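Local structure of protein-glutaminase (Chryseobacterium proteolyticum, 2ZK9) at residues V141-R144 / S145-N148. The protein probably catalyses the hydrolytic deamidation of glutamine side chains in proteins, turning them into glutamate and releasing ammonia. Sequence-based numbering, arbitrary orientation.
Sequences VYYR and SPSN
Arg144 reaches along the turn that follows it and hydrogen-bonds to Asn148 in the conformer described, one of two modelled. Its CB stands beside the backbone N of Ser145, next along the chain. CG comes 3.3 Å from Ser145 O, the carbonyl of the following peptide. CG stands anti to the backbone N (chi1 172°), and the chain then runs extended to NE, which carries the guanidinium beside the turn. CD passes near the amide of Asn148. NE donates a hydrogen bond to Asn148 OD1 at 2.9 Å. The bond is bent, with an N-H...O angle of 136°, and the guanidinium and amide planes are 47° apart. Asn148 CA lies 3.7 Å above one guanidinium face, offset toward the rim. At its edge, in plane, are two waters. One links NH2 to Pro146 O; the other, held by NH1, makes a weak bond to the same carbonyl. These links hold for this conformer.

Ser145 to Asn148 form a type I beta turn, closed by Asn148 N to Ser145 O. The turn lies in the surface connection between antiparallel strands 141-144 and 150-152. A classic beta bulge places Tyr142 and Tyr143 opposite Leu151. Ser145 OG hydrogen-bonds to Ser147 OG (2.9 Å) and also accepts from Ser149 N.

On Tyr143, CE2 lies 3.6 Å from Ser145 N, and OH reaches Pro146 CD at 3.7 Å. The ring also meets Tyr82 edge-to-face. With an alanine here, Pro146 CD would probably lose this packing and Tyr82 this edge-to-face contact. Arg144 O accepts a hydrogen bond from Tyr66 OH, tying the strand end to strand 61-66.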
ATOM      1  N   VAL A 141       7.014  -7.827   6.735  1.00  8.04           N
ATOM      2  CA  VAL A 141       7.908  -7.788   5.602  1.00  8.31           C
ATOM      3  C   VAL A 141       7.759  -6.455   4.884  1.00  7.71           C
ATOM      4  O   VAL A 141       6.674  -6.076   4.441  1.00  8.72           O
ATOM      5  CB  VAL A 141       7.614  -8.968   4.636  1.00  9.04           C
ATOM      6  CG1 VAL A 141       8.448  -8.842   3.393  1.00 10.42           C
ATOM      7  CG2 VAL A 141       7.867 -10.301   5.360  1.00 10.76           C
ATOM      8  N   TYR A 142       8.865  -5.755   4.727  1.00  8.22           N
ATOM      9  CA  TYR A 142       8.880  -4.469   4.038  1.00  8.04           C
ATOM     10  C   TYR A 142       8.946  -4.644   2.536  1.00  8.35           C
ATOM     11  O   TYR A 142       8.244  -3.955   1.771  1.00  8.50           O
ATOM     12  CB  TYR A 142      10.067  -3.696   4.512  1.00  8.75           C
ATOM     13  CG  TYR A 142      10.160  -2.205   4.152  1.00  7.77           C
ATOM     14  CD1 TYR A 142      11.326  -1.703   3.647  1.00  9.05           C
ATOM     15  CD2 TYR A 142       9.114  -1.325   4.385  1.00  8.54           C
ATOM     16  CE1 TYR A 142      11.459  -0.333   3.349  1.00  9.14           C
ATOM     17  CE2 TYR A 142       9.235   0.003   4.151  1.00  8.40           C
ATOM     18  CZ  TYR A 142      10.412   0.501   3.639  1.00  8.79           C
ATOM     19  OH  TYR A 142      10.487   1.869   3.431  1.00  9.44           O
ATOM     20  N   TYR A 143       9.782  -5.557   2.074  1.00  8.84           N
ATOM     21  CA  TYR A 143       9.911  -5.890   0.656  1.00  9.59           C
ATOM     22  C   TYR A 143      10.221  -7.400   0.547  1.00  9.54           C
ATOM     23  O   TYR A 143      11.002  -7.932   1.315  1.00 10.46           O
ATOM     24  CB  TYR A 143      10.975  -5.083  -0.054  1.00 10.98           C
ATOM     25  CG  TYR A 143      11.207  -5.493  -1.479  1.00 12.90           C
ATOM     26  CD1 TYR A 143      10.215  -5.267  -2.474  1.00 14.65           C
ATOM     27  CD2 TYR A 143      12.316  -6.222  -1.866  1.00 13.78           C
ATOM     28  CE1 TYR A 143      10.382  -5.683  -3.775  1.00 16.03           C
ATOM     29  CE2 TYR A 143      12.507  -6.625  -3.159  1.00 16.07           C
ATOM     30  CZ  TYR A 143      11.543  -6.349  -4.112  1.00 17.26           C
ATOM     31  OH  TYR A 143      11.780  -6.800  -5.395  1.00 23.18           O
ATOM     32  N   ARG A 144       9.621  -8.004  -0.466  0.52 11.05           N
ATOM     33  CA  ARG A 144       9.798  -9.393  -0.846  0.52 11.10           C
ATOM     34  C   ARG A 144      10.244  -9.452  -2.299  0.52 11.62           C
ATOM     35  O   ARG A 144       9.504  -8.985  -3.165  0.52 12.67           O
ATOM     36  CB  ARG A 144       8.499 -10.200  -0.724  0.52 11.07           C
ATOM     37  CG  ARG A 144       8.628 -11.606  -1.294  0.52 10.37           C
ATOM     38  CD  ARG A 144       7.322 -12.377  -1.211  0.52 12.90           C
ATOM     39  NE  ARG A 144       7.444 -13.764  -1.672  0.52 12.74           N
ATOM     40  CZ  ARG A 144       7.447 -14.142  -2.941  0.52 12.97           C
ATOM     41  NH1 ARG A 144       7.353 -13.276  -3.911  0.52 11.41           N
ATOM     42  NH2 ARG A 144       7.552 -15.427  -3.247  0.52 14.60           N
ATOM     43  N   SER A 145      11.431  -9.992  -2.537  1.00 13.90           N
ATOM     44  CA  SER A 145      11.860 -10.128  -3.933  1.00 17.43           C
ATOM     45  C   SER A 145      11.093 -11.239  -4.631  1.00 17.16           C
ATOM     46  O   SER A 145      10.530 -12.094  -3.978  1.00 17.65           O
ATOM     47  CB  SER A 145      13.373 -10.441  -3.928  1.00 20.39           C
ATOM     48  OG  SER A 145      13.550 -11.774  -3.548  1.00 22.74           O
ATOM     49  N   PRO A 146      11.063 -11.263  -5.978  1.00 21.33           N
ATOM     50  CA  PRO A 146      10.385 -12.361  -6.686  1.00 25.03           C
ATOM     51  C   PRO A 146      10.955 -13.713  -6.297  1.00 28.08           C
ATOM     52  O   PRO A 146      10.208 -14.681  -6.415  1.00 34.91           O
ATOM     53  CB  PRO A 146      10.607 -12.035  -8.148  1.00 29.75           C
ATOM     54  CG  PRO A 146      10.817 -10.531  -8.144  1.00 30.12           C
ATOM     55  CD  PRO A 146      11.537 -10.234  -6.865  1.00 25.53           C
ATOM     56  N   SER A 147      12.184 -13.766  -5.807  1.00 26.62           N
ATOM     57  CA  SER A 147      12.861 -14.954  -5.335  1.00 34.88           C
ATOM     58  C   SER A 147      12.613 -15.243  -3.851  1.00 29.92           C
ATOM     59  O   SER A 147      13.279 -16.174  -3.311  1.00 32.08           O
ATOM     60  CB  SER A 147      14.364 -14.894  -5.597  1.00 47.24           C
ATOM     61  OG  SER A 147      15.039 -13.753  -5.098  1.00 59.88           O
ATOM     62  N   ASN A 148      11.734 -14.578  -3.172  1.00 24.72           N
ATOM     63  CA  ASN A 148      11.269 -14.814  -1.829  1.00 22.47           C
ATOM     64  C   ASN A 148      12.276 -14.435  -0.786  1.00 24.89           C
ATOM     65  O   ASN A 148      12.294 -14.937   0.327  1.00 28.21           O
ATOM     66  CB  ASN A 148      10.832 -16.254  -1.658  1.00 27.37           C
ATOM     67  CG  ASN A 148       9.954 -16.407  -0.457  1.00 27.08           C
ATOM     68  OD1 ASN A 148       9.076 -15.617  -0.189  1.00 23.41           O
ATOM     69  ND2 ASN A 148      10.206 -17.485   0.281  1.00 33.70           N
TER
HETATM   70  O   HOH W   1       6.808 -14.341  -6.575  1.00 22.16           O
HETATM   71  O   HOH W   2       7.886 -16.416  -5.944  1.00 52.22           O